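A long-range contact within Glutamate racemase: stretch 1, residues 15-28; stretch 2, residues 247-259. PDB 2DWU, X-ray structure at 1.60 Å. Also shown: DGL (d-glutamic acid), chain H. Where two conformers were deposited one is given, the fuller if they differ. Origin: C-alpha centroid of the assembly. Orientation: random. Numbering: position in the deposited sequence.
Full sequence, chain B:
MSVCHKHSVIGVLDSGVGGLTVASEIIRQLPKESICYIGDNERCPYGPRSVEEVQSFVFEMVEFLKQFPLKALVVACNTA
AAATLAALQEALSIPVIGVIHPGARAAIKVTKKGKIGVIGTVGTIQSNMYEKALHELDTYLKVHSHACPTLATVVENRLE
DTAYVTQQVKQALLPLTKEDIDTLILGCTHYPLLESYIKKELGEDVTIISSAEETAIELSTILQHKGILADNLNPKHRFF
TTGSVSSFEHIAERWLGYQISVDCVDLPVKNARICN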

ATOM      1  N   SER B  15      -3.994 -20.694 -10.511  1.00  7.90           N
ATOM      2  CA  SER B  15      -3.799 -21.879 -11.311  1.00  9.83           C
ATOM      3  C   SER B  15      -3.632 -23.140 -10.456  1.00  9.62           C
ATOM      4  O   SER B  15      -3.743 -24.241 -10.990  1.00 11.17           O
ATOM      5  CB  SER B  15      -2.565 -21.702 -12.195  1.00  9.61           C
ATOM      6  OG  SER B  15      -1.370 -21.671 -11.418  1.00 10.86           O
ATOM      7  N   GLY B  16      -3.371 -22.994  -9.148  1.00 10.03           N
ATOM      8  CA  GLY B  16      -3.170 -24.158  -8.299  1.00  9.64           C
ATOM      9  C   GLY B  16      -3.007 -23.858  -6.825  1.00  9.02           C
ATOM     10  O   GLY B  16      -3.898 -23.257  -6.216  1.00 10.36           O
ATOM     11  N   VAL B  17      -1.883 -24.286  -6.247  0.50 10.46           N
ATOM     12  CA  VAL B  17      -1.598 -24.059  -4.835  0.50 10.49           C
ATOM     13  C   VAL B  17      -0.815 -22.772  -4.580  0.50 10.10           C
ATOM     14  O   VAL B  17      -0.895 -22.206  -3.498  0.50 10.51           O
ATOM     15  CB  VAL B  17      -0.793 -25.239  -4.187  0.50 12.70           C
ATOM     16  CG1 VAL B  17      -1.678 -26.447  -4.008  0.50 13.07           C
ATOM     17  CG2 VAL B  17       0.419 -25.616  -5.051  0.50 12.85           C
ATOM     18  N   GLY B  18      -0.075 -22.306  -5.579  1.00 10.66           N
ATOM     19  CA  GLY B  18       0.735 -21.104  -5.389  1.00  9.61           C
ATOM     20  C   GLY B  18      -0.006 -19.944  -4.757  1.00  8.49           C
ATOM     21  O   GLY B  18       0.541 -19.224  -3.902  1.00  8.24           O
ATOM     22  N   GLY B  19      -1.240 -19.746  -5.227  1.00  8.68           N
ATOM     23  CA  GLY B  19      -2.093 -18.680  -4.734  1.00 10.89           C
ATOM     24  C   GLY B  19      -2.300 -18.684  -3.227  1.00  8.40           C
ATOM     25  O   GLY B  19      -2.874 -17.722  -2.687  1.00  9.56           O
ATOM     26  N   LEU B  20      -1.888 -19.758  -2.533  1.00  8.87           N
ATOM     27  CA  LEU B  20      -2.026 -19.769  -1.082  1.00  9.64           C
ATOM     28  C   LEU B  20      -1.149 -18.682  -0.462  1.00  8.42           C
ATOM     29  O   LEU B  20      -1.402 -18.248   0.657  1.00  7.33           O
ATOM     30  CB  LEU B  20      -1.653 -21.130  -0.472  1.00  8.58           C
ATOM     31  CG  LEU B  20      -2.601 -22.296  -0.762  1.00 10.49           C
ATOM     32  CD1 LEU B  20      -2.066 -23.539   0.011  1.00 12.10           C
ATOM     33  CD2 LEU B  20      -4.042 -21.961  -0.302  1.00 12.15           C
ATOM     34  N   THR B  21      -0.112 -18.233  -1.168  1.00  7.85           N
ATOM     35  CA  THR B  21       0.696 -17.143  -0.607  1.00  7.96           C
ATOM     36  C   THR B  21      -0.163 -15.881  -0.523  1.00  7.37           C
ATOM     37  O   THR B  21      -0.079 -15.117   0.463  1.00  8.18           O
ATOM     38  CB  THR B  21       1.987 -16.864  -1.451  1.00  8.79           C
ATOM     39  OG1 THR B  21       1.648 -16.591  -2.815  1.00  9.35           O
ATOM     40  CG2 THR B  21       2.875 -18.079  -1.439  1.00 10.04           C
ATOM     41  N   VAL B  22      -1.004 -15.664  -1.543  1.00  7.19           N
ATOM     42  CA  VAL B  22      -1.893 -14.517  -1.587  1.00  6.56           C
ATOM     43  C   VAL B  22      -3.017 -14.686  -0.552  1.00  7.89           C
ATOM     44  O   VAL B  22      -3.353 -13.776   0.188  1.00  7.26           O
ATOM     45  CB  VAL B  22      -2.496 -14.346  -2.994  1.00  8.05           C
ATOM     46  CG1 VAL B  22      -3.438 -13.155  -3.030  1.00 10.28           C
ATOM     47  CG2 VAL B  22      -1.384 -14.144  -4.002  1.00  8.26           C
ATOM     48  N   ALA B  23      -3.593 -15.874  -0.505  1.00  6.88           N
ATOM     49  CA  ALA B  23      -4.643 -16.125   0.461  1.00  7.12           C
ATOM     50  C   ALA B  23      -4.154 -15.887   1.884  1.00  6.66           C
ATOM     51  O   ALA B  23      -4.871 -15.287   2.687  1.00  7.17           O
ATOM     52  CB  ALA B  23      -5.121 -17.554   0.317  1.00  7.22           C
ATOM     53  N   SER B  24      -2.943 -16.340   2.204  0.50  7.32           N
ATOM     54  CA  SER B  24      -2.425 -16.168   3.555  0.50  8.47           C
ATOM     55  C   SER B  24      -2.295 -14.697   3.903  0.50  8.07           C
ATOM     56  O   SER B  24      -2.590 -14.298   5.020  0.50  7.39           O
ATOM     57  CB  SER B  24      -1.067 -16.873   3.733  0.50  9.98           C
ATOM     58  OG  SER B  24      -0.023 -16.217   3.028  0.50 13.95           O
ATOM     59  N   GLU B  25      -1.861 -13.879   2.947  1.00  7.13           N
ATOM     60  CA  GLU B  25      -1.729 -12.461   3.240  1.00  6.56           C
ATOM     61  C   GLU B  25      -3.087 -11.774   3.413  1.00  6.48           C
ATOM     62  O   GLU B  25      -3.218 -10.866   4.223  1.00  7.42           O
ATOM     63  CB  GLU B  25      -0.893 -11.793   2.148  1.00  6.51           C
ATOM     64  CG  GLU B  25       0.601 -12.073   2.397  1.00  5.89           C
ATOM     65  CD  GLU B  25       1.043 -11.466   3.716  1.00  9.95           C
ATOM     66  OE1 GLU B  25       0.958 -10.233   3.841  1.00 11.25           O
ATOM     67  OE2 GLU B  25       1.438 -12.205   4.656  1.00 13.54           O
ATOM     68  N   ILE B  26      -4.101 -12.196   2.662  1.00  7.13           N
ATOM     69  CA  ILE B  26      -5.442 -11.621   2.841  1.00  8.01           C
ATOM     70  C   ILE B  26      -5.955 -12.021   4.231  1.00  8.82           C
ATOM     71  O   ILE B  26      -6.507 -11.191   4.963  1.00  8.29           O
ATOM     72  CB  ILE B  26      -6.400 -12.113   1.741  1.00 10.25           C
ATOM     73  CG1 ILE B  26      -5.946 -11.533   0.389  1.00  9.90           C
ATOM     74  CG2 ILE B  26      -7.835 -11.680   2.052  1.00 10.12           C
ATOM     75  CD1 ILE B  26      -6.698 -12.120  -0.813  1.00 12.13           C
ATOM     76  N   ILE B  27      -5.748 -13.283   4.603  1.00  8.92           N
ATOM     77  CA  ILE B  27      -6.185 -13.759   5.926  1.00  9.42           C
ATOM     78  C   ILE B  27      -5.487 -12.976   7.054  1.00  9.18           C
ATOM     79  O   ILE B  27      -6.109 -12.629   8.085  1.00  9.75           O
ATOM     80  CB  ILE B  27      -5.915 -15.284   6.045  1.00 10.89           C
ATOM     81  CG1 ILE B  27      -6.924 -16.013   5.152  1.00 11.83           C
ATOM     82  CG2 ILE B  27      -5.974 -15.749   7.536  1.00 12.80           C
ATOM     83  CD1 ILE B  27      -6.619 -17.484   4.955  1.00 14.71           C
ATOM     84  N   ARG B  28      -4.206 -12.659   6.865  1.00  8.02           N
ATOM     85  CA  ARG B  28      -3.456 -11.916   7.866  1.00  7.42           C
ATOM     86  C   ARG B  28      -3.818 -10.433   7.963  1.00  8.39           C
ATOM     87  O   ARG B  28      -4.011  -9.900   9.056  1.00  9.77           O
ATOM     88  CB  ARG B  28      -1.955 -12.051   7.594  1.00  8.43           C
ATOM     89  CG  ARG B  28      -1.061 -11.459   8.687  1.00  9.23           C
ATOM     90  CD  ARG B  28       0.420 -11.681   8.360  1.00 10.45           C
ATOM     91  NE  ARG B  28       0.883 -10.883   7.227  1.00  9.16           N
ATOM     92  CZ  ARG B  28       1.157  -9.581   7.313  1.00  6.93           C
ATOM     93  NH1 ARG B  28       1.016  -8.950   8.472  1.00 10.02           N
ATOM     94  NH2 ARG B  28       1.565  -8.921   6.240  1.00 10.81           N
TER
HETATM   95  N   DGL H 278       0.477 -19.174 -10.187  1.00  7.89           N
HETATM   96  CA  DGL H 278       1.416 -18.963 -11.334  1.00  9.36           C
HETATM   97  C   DGL H 278       1.857 -17.542 -11.380  1.00  8.43           C
HETATM   98  O   DGL H 278       2.369 -17.051 -12.378  1.00  9.04           O
HETATM   99  CB  DGL H 278       2.644 -19.889 -11.189  1.00  9.81           C
HETATM  100  CG  DGL H 278       2.214 -21.309 -11.630  1.00 11.02           C
HETATM  101  CD  DGL H 278       1.776 -21.450 -13.029  1.00 11.78           C
HETATM  102  OE1 DGL H 278       2.538 -21.385 -13.995  1.00  9.88           O
HETATM  103  OE2 DGL H 278       0.489 -21.638 -13.207  1.00 11.62           O
HETATM  104  OXT DGL H 278       1.664 -16.826 -10.307  1.00  8.28           O
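Stretch 2 247-259: SFEHIAERWLGYQ

Stretch 1 opens with a loop at Ser15 and Gly16 and passes through a type I β turn from Val17 to Leu20, closed by a hydrogen bond of 2.8 Å from Leu20 N to Val17 O, and leads into a helix that includes Leu20 to Arg28 and continues beyond the stretch. Stretch 2 is helical from Ser247 to Leu256, as the last part of a helix that begins earlier in the chain. Gly257 ends it with a positive phi of 95°, a conformation in which a CB would be jammed against the carbonyl oxygen of Leu256, and Tyr258 and Gln259 follow in an extended conformation. The two helices run in broadly the same direction, with 51° between their N-to-C vectors and a signed crossing angle of -51°. Their axes approach to 11.0 Å. The register follows this shared direction: Val17 CA lies 6.8 Å from Phe248 CA near the start of each stretch, and Ser24 CA lies 7.4 Å from Leu256 CA further along.

The contact buries 531 Å² in total, is largely apolar, and contains no hydrogen bond between the stretches. Val17 and Leu20, both with CA-to-CB bonds directed toward stretch 2, supply most of the surface from stretch 1. Val17, in the m rotamer, places CG1 over one face of the Phe248 ring, 3.8 Å from its centroid in a CH-π contact and 3.4 Å from Phe248 CD1. Ile251 packs against the same side chain, its CD1 4.0 Å from Val17 CG2. The Phe248 CA-to-CB bond points sideways, but the t rotamer brings the ring close to stretch 1, where Gly16 O approaches its edge at 3.6 Å from Phe248 CE1.

Leu20 lies among residues from successive turns of the second helix. Its CD2 is 4.1 Å from Phe248 CZ, while its CD1 is 3.6 Å from Ala252 CB and 4.5 Å from Leu256 CD1. The small side chain of Ala252 thus meets the tip of Leu20 directly.

The CA-to-CB bond of Trp255 points toward stretch 1, and its six-membered ring contacts the turn and the first part of the helix. Trp255 CZ3 is 3.6 Å from Val17 O and also 3.6 Å from Gly18 CA, which sits at the ring edge. A CB modelled on Gly18 would point away from stretch 2, although it would still come within 4.7 Å of Trp255 CH2. Leu20 CB lies 4.3 Å from Trp255 CE3, and Thr21 CG2 lies 4.2 Å from Trp255 CZ3.

Beyond Trp255 the packing thins. Leu256 CD2 touches Ser24 CB at 4.0 Å; the hydroxyl of Ser24 is engaged within its own helix, with Ser24 OG donating to Thr21 O at 2.8 Å. At the far end Tyr258 OH comes within 4.3 Å of Ile27 CD1. At the opposite end of stretch 1, Ser15 makes no contact with stretch 2 and instead binds the d-glutamic acid, Ser15 OG donating a hydrogen bond to DGL OE2 at 2.6 Å.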

ATOM      1  N   SER B 247      -3.637 -34.152  -2.269  1.00 24.80           N
ATOM      2  CA  SER B 247      -2.405 -33.488  -2.680  1.00 25.12           C
ATOM      3  C   SER B 247      -2.412 -32.013  -2.242  1.00 24.13           C
ATOM      4  O   SER B 247      -1.439 -31.512  -1.663  1.00 23.86           O
ATOM      5  CB  SER B 247      -2.263 -33.574  -4.198  1.00 26.12           C
ATOM      6  OG  SER B 247      -1.143 -32.840  -4.644  1.00 30.47           O
ATOM      7  N   PHE B 248      -3.515 -31.325  -2.531  1.00 22.19           N
ATOM      8  CA  PHE B 248      -3.656 -29.919  -2.154  1.00 20.99           C
ATOM      9  C   PHE B 248      -3.563 -29.741  -0.634  1.00 21.56           C
ATOM     10  O   PHE B 248      -2.852 -28.866  -0.145  1.00 21.35           O
ATOM     11  CB  PHE B 248      -4.995 -29.378  -2.646  1.00 17.43           C
ATOM     12  CG  PHE B 248      -5.074 -27.875  -2.655  1.00 16.65           C
ATOM     13  CD1 PHE B 248      -4.972 -27.179  -3.854  1.00 14.01           C
ATOM     14  CD2 PHE B 248      -5.295 -27.164  -1.482  1.00 16.21           C
ATOM     15  CE1 PHE B 248      -5.096 -25.785  -3.891  1.00 14.45           C
ATOM     16  CE2 PHE B 248      -5.425 -25.763  -1.509  1.00 15.61           C
ATOM     17  CZ  PHE B 248      -5.327 -25.080  -2.718  1.00 15.39           C
ATOM     18  N   GLU B 249      -4.286 -30.576   0.109  1.00 22.71           N
ATOM     19  CA  GLU B 249      -4.280 -30.505   1.570  1.00 25.02           C
ATOM     20  C   GLU B 249      -2.872 -30.665   2.149  1.00 25.58           C
ATOM     21  O   GLU B 249      -2.492 -29.986   3.107  1.00 24.52           O
ATOM     22  CB  GLU B 249      -5.202 -31.586   2.151  1.00 26.03           C
ATOM     23  CG  GLU B 249      -6.693 -31.308   1.942  1.00 28.91           C
ATOM     24  CD  GLU B 249      -7.590 -32.461   2.385  1.00 30.92           C
ATOM     25  OE1 GLU B 249      -8.770 -32.204   2.710  1.00 32.71           O
ATOM     26  OE2 GLU B 249      -7.129 -33.627   2.395  1.00 31.85           O
ATOM     27  N   HIS B 250      -2.103 -31.577   1.569  1.00 26.75           N
ATOM     28  CA  HIS B 250      -0.742 -31.831   2.026  1.00 27.74           C
ATOM     29  C   HIS B 250       0.197 -30.647   1.800  1.00 26.70           C
ATOM     30  O   HIS B 250       0.953 -30.266   2.701  1.00 27.03           O
ATOM     31  CB  HIS B 250      -0.192 -33.089   1.331  1.00 31.59           C
ATOM     32  CG  HIS B 250       1.220 -33.418   1.699  1.00 34.80           C
ATOM     33  ND1 HIS B 250       1.612 -33.680   2.996  1.00 37.09           N
ATOM     34  CD2 HIS B 250       2.338 -33.527   0.940  1.00 36.55           C
ATOM     35  CE1 HIS B 250       2.909 -33.935   3.019  1.00 37.14           C
ATOM     36  NE2 HIS B 250       3.373 -33.849   1.785  1.00 37.14           N
ATOM     37  N   ILE B 251       0.178 -30.068   0.599  1.00 24.51           N
ATOM     38  CA  ILE B 251       1.036 -28.915   0.327  1.00 23.28           C
ATOM     39  C   ILE B 251       0.605 -27.737   1.203  1.00 21.38           C
ATOM     40  O   ILE B 251       1.432 -27.036   1.784  1.00 20.43           O
ATOM     41  CB  ILE B 251       0.940 -28.450  -1.145  1.00 24.59           C
ATOM     42  CG1 ILE B 251       1.419 -29.558  -2.082  1.00 27.29           C
ATOM     43  CG2 ILE B 251       1.762 -27.177  -1.332  1.00 25.35           C
ATOM     44  CD1 ILE B 251       1.231 -29.223  -3.552  1.00 30.14           C
ATOM     45  N   ALA B 252      -0.707 -27.524   1.279  1.00 20.52           N
ATOM     46  CA  ALA B 252      -1.256 -26.433   2.072  1.00 19.41           C
ATOM     47  C   ALA B 252      -0.799 -26.505   3.523  1.00 20.70           C
ATOM     48  O   ALA B 252      -0.386 -25.507   4.114  1.00 17.99           O
ATOM     49  CB  ALA B 252      -2.774 -26.462   2.012  1.00 17.67           C
ATOM     50  N   GLU B 253      -0.876 -27.691   4.115  1.00 21.33           N
ATOM     51  CA  GLU B 253      -0.458 -27.807   5.502  1.00 22.86           C
ATOM     52  C   GLU B 253       1.020 -27.473   5.622  1.00 22.08           C
ATOM     53  O   GLU B 253       1.446 -26.858   6.598  1.00 21.35           O
ATOM     54  CB  GLU B 253      -0.733 -29.216   6.042  1.00 24.45           C
ATOM     55  CG  GLU B 253      -0.188 -29.444   7.449  1.00 30.50           C
ATOM     56  CD  GLU B 253      -0.722 -30.722   8.092  1.00 33.45           C
ATOM     57  OE1 GLU B 253      -0.759 -31.770   7.412  1.00 34.58           O
ATOM     58  OE2 GLU B 253      -1.098 -30.674   9.282  1.00 36.72           O
ATOM     59  N   ARG B 254       1.810 -27.862   4.626  1.00 22.75           N
ATOM     60  CA  ARG B 254       3.241 -27.559   4.668  1.00 23.66           C
ATOM     61  C   ARG B 254       3.500 -26.058   4.548  1.00 22.96           C
ATOM     62  O   ARG B 254       4.320 -25.496   5.268  1.00 23.64           O
ATOM     63  CB  ARG B 254       3.984 -28.251   3.523  1.00 26.80           C
ATOM     64  CG  ARG B 254       3.872 -29.762   3.483  1.00 32.53           C
ATOM     65  CD  ARG B 254       5.266 -30.403   3.433  1.00 36.81           C
ATOM     66  NE  ARG B 254       6.180 -29.712   2.516  1.00 39.98           N
ATOM     67  CZ  ARG B 254       6.034 -29.650   1.193  1.00 42.35           C
ATOM     68  NH1 ARG B 254       4.999 -30.238   0.600  1.00 42.74           N
ATOM     69  NH2 ARG B 254       6.933 -29.000   0.457  1.00 43.25           N
ATOM     70  N   TRP B 255       2.803 -25.401   3.626  1.00 22.83           N
ATOM     71  CA  TRP B 255       3.010 -23.971   3.407  1.00 21.97           C
ATOM     72  C   TRP B 255       2.430 -23.076   4.498  1.00 21.45           C
ATOM     73  O   TRP B 255       3.082 -22.137   4.965  1.00 21.25           O
ATOM     74  CB  TRP B 255       2.399 -23.573   2.058  1.00 20.76           C
ATOM     75  CG  TRP B 255       3.200 -23.996   0.854  1.00 21.80           C
ATOM     76  CD1 TRP B 255       4.103 -25.031   0.772  1.00 22.70           C
ATOM     77  CD2 TRP B 255       3.106 -23.443  -0.458  1.00 20.02           C
ATOM     78  NE1 TRP B 255       4.569 -25.152  -0.525  1.00 22.44           N
ATOM     79  CE2 TRP B 255       3.971 -24.190  -1.297  1.00 20.58           C
ATOM     80  CE3 TRP B 255       2.373 -22.387  -1.014  1.00 18.94           C
ATOM     81  CZ2 TRP B 255       4.117 -23.910  -2.665  1.00 20.42           C
ATOM     82  CZ3 TRP B 255       2.526 -22.111  -2.377  1.00 17.66           C
ATOM     83  CH2 TRP B 255       3.387 -22.871  -3.181  1.00 19.79           C
ATOM     84  N   LEU B 256       1.201 -23.382   4.904  1.00 20.67           N
ATOM     85  CA  LEU B 256       0.511 -22.590   5.906  1.00 19.30           C
ATOM     86  C   LEU B 256       0.853 -22.916   7.354  1.00 21.31           C
ATOM     87  O   LEU B 256       0.808 -22.038   8.214  1.00 21.56           O
ATOM     88  CB  LEU B 256      -0.992 -22.720   5.702  1.00 19.01           C
ATOM     89  CG  LEU B 256      -1.496 -22.301   4.323  1.00 18.24           C
ATOM     90  CD1 LEU B 256      -2.997 -22.506   4.255  1.00 17.21           C
ATOM     91  CD2 LEU B 256      -1.108 -20.854   4.048  1.00 18.73           C
ATOM     92  N   GLY B 257       1.184 -24.173   7.631  1.00 21.83           N
ATOM     93  CA  GLY B 257       1.494 -24.546   9.004  1.00 23.33           C
ATOM     94  C   GLY B 257       0.268 -25.111   9.706  1.00 23.60           C
ATOM     95  O   GLY B 257       0.307 -25.434  10.898  1.00 24.81           O
ATOM     96  N   TYR B 258      -0.837 -25.231   8.977  1.00 22.59           N
ATOM     97  CA  TYR B 258      -2.050 -25.793   9.554  1.00 21.92           C
ATOM     98  C   TYR B 258      -2.966 -26.369   8.476  1.00 22.70           C
ATOM     99  O   TYR B 258      -2.771 -26.106   7.288  1.00 21.97           O
ATOM    100  CB  TYR B 258      -2.775 -24.736  10.388  1.00 22.84           C
ATOM    101  CG  TYR B 258      -3.188 -23.527   9.616  1.00 22.77           C
ATOM    102  CD1 TYR B 258      -4.380 -23.515   8.890  1.00 23.64           C
ATOM    103  CD2 TYR B 258      -2.374 -22.398   9.574  1.00 22.99           C
ATOM    104  CE1 TYR B 258      -4.751 -22.412   8.140  1.00 24.01           C
ATOM    105  CE2 TYR B 258      -2.730 -21.291   8.829  1.00 22.19           C
ATOM    106  CZ  TYR B 258      -3.922 -21.302   8.110  1.00 24.30           C
ATOM    107  OH  TYR B 258      -4.281 -20.223   7.344  1.00 23.77           O
ATOM    108  N   GLN B 259      -3.950 -27.164   8.885  1.00 23.07           N
ATOM    109  CA  GLN B 259      -4.861 -27.782   7.927  1.00 22.80           C
ATOM    110  C   GLN B 259      -6.015 -26.879   7.543  1.00 21.38           C
ATOM    111  O   GLN B 259      -6.514 -26.102   8.357  1.00 21.89           O
ATOM    112  CB  GLN B 259      -5.416 -29.095   8.483  1.00 25.83           C
ATOM    113  CG  GLN B 259      -4.343 -30.001   9.082  1.00 30.27           C
ATOM    114  CD  GLN B 259      -4.853 -31.409   9.343  1.00 32.46           C
ATOM    115  OE1 GLN B 259      -5.975 -31.598   9.814  1.00 35.37           O
ATOM    116  NE2 GLN B 259      -4.024 -32.405   9.046  1.00 34.68           N
TER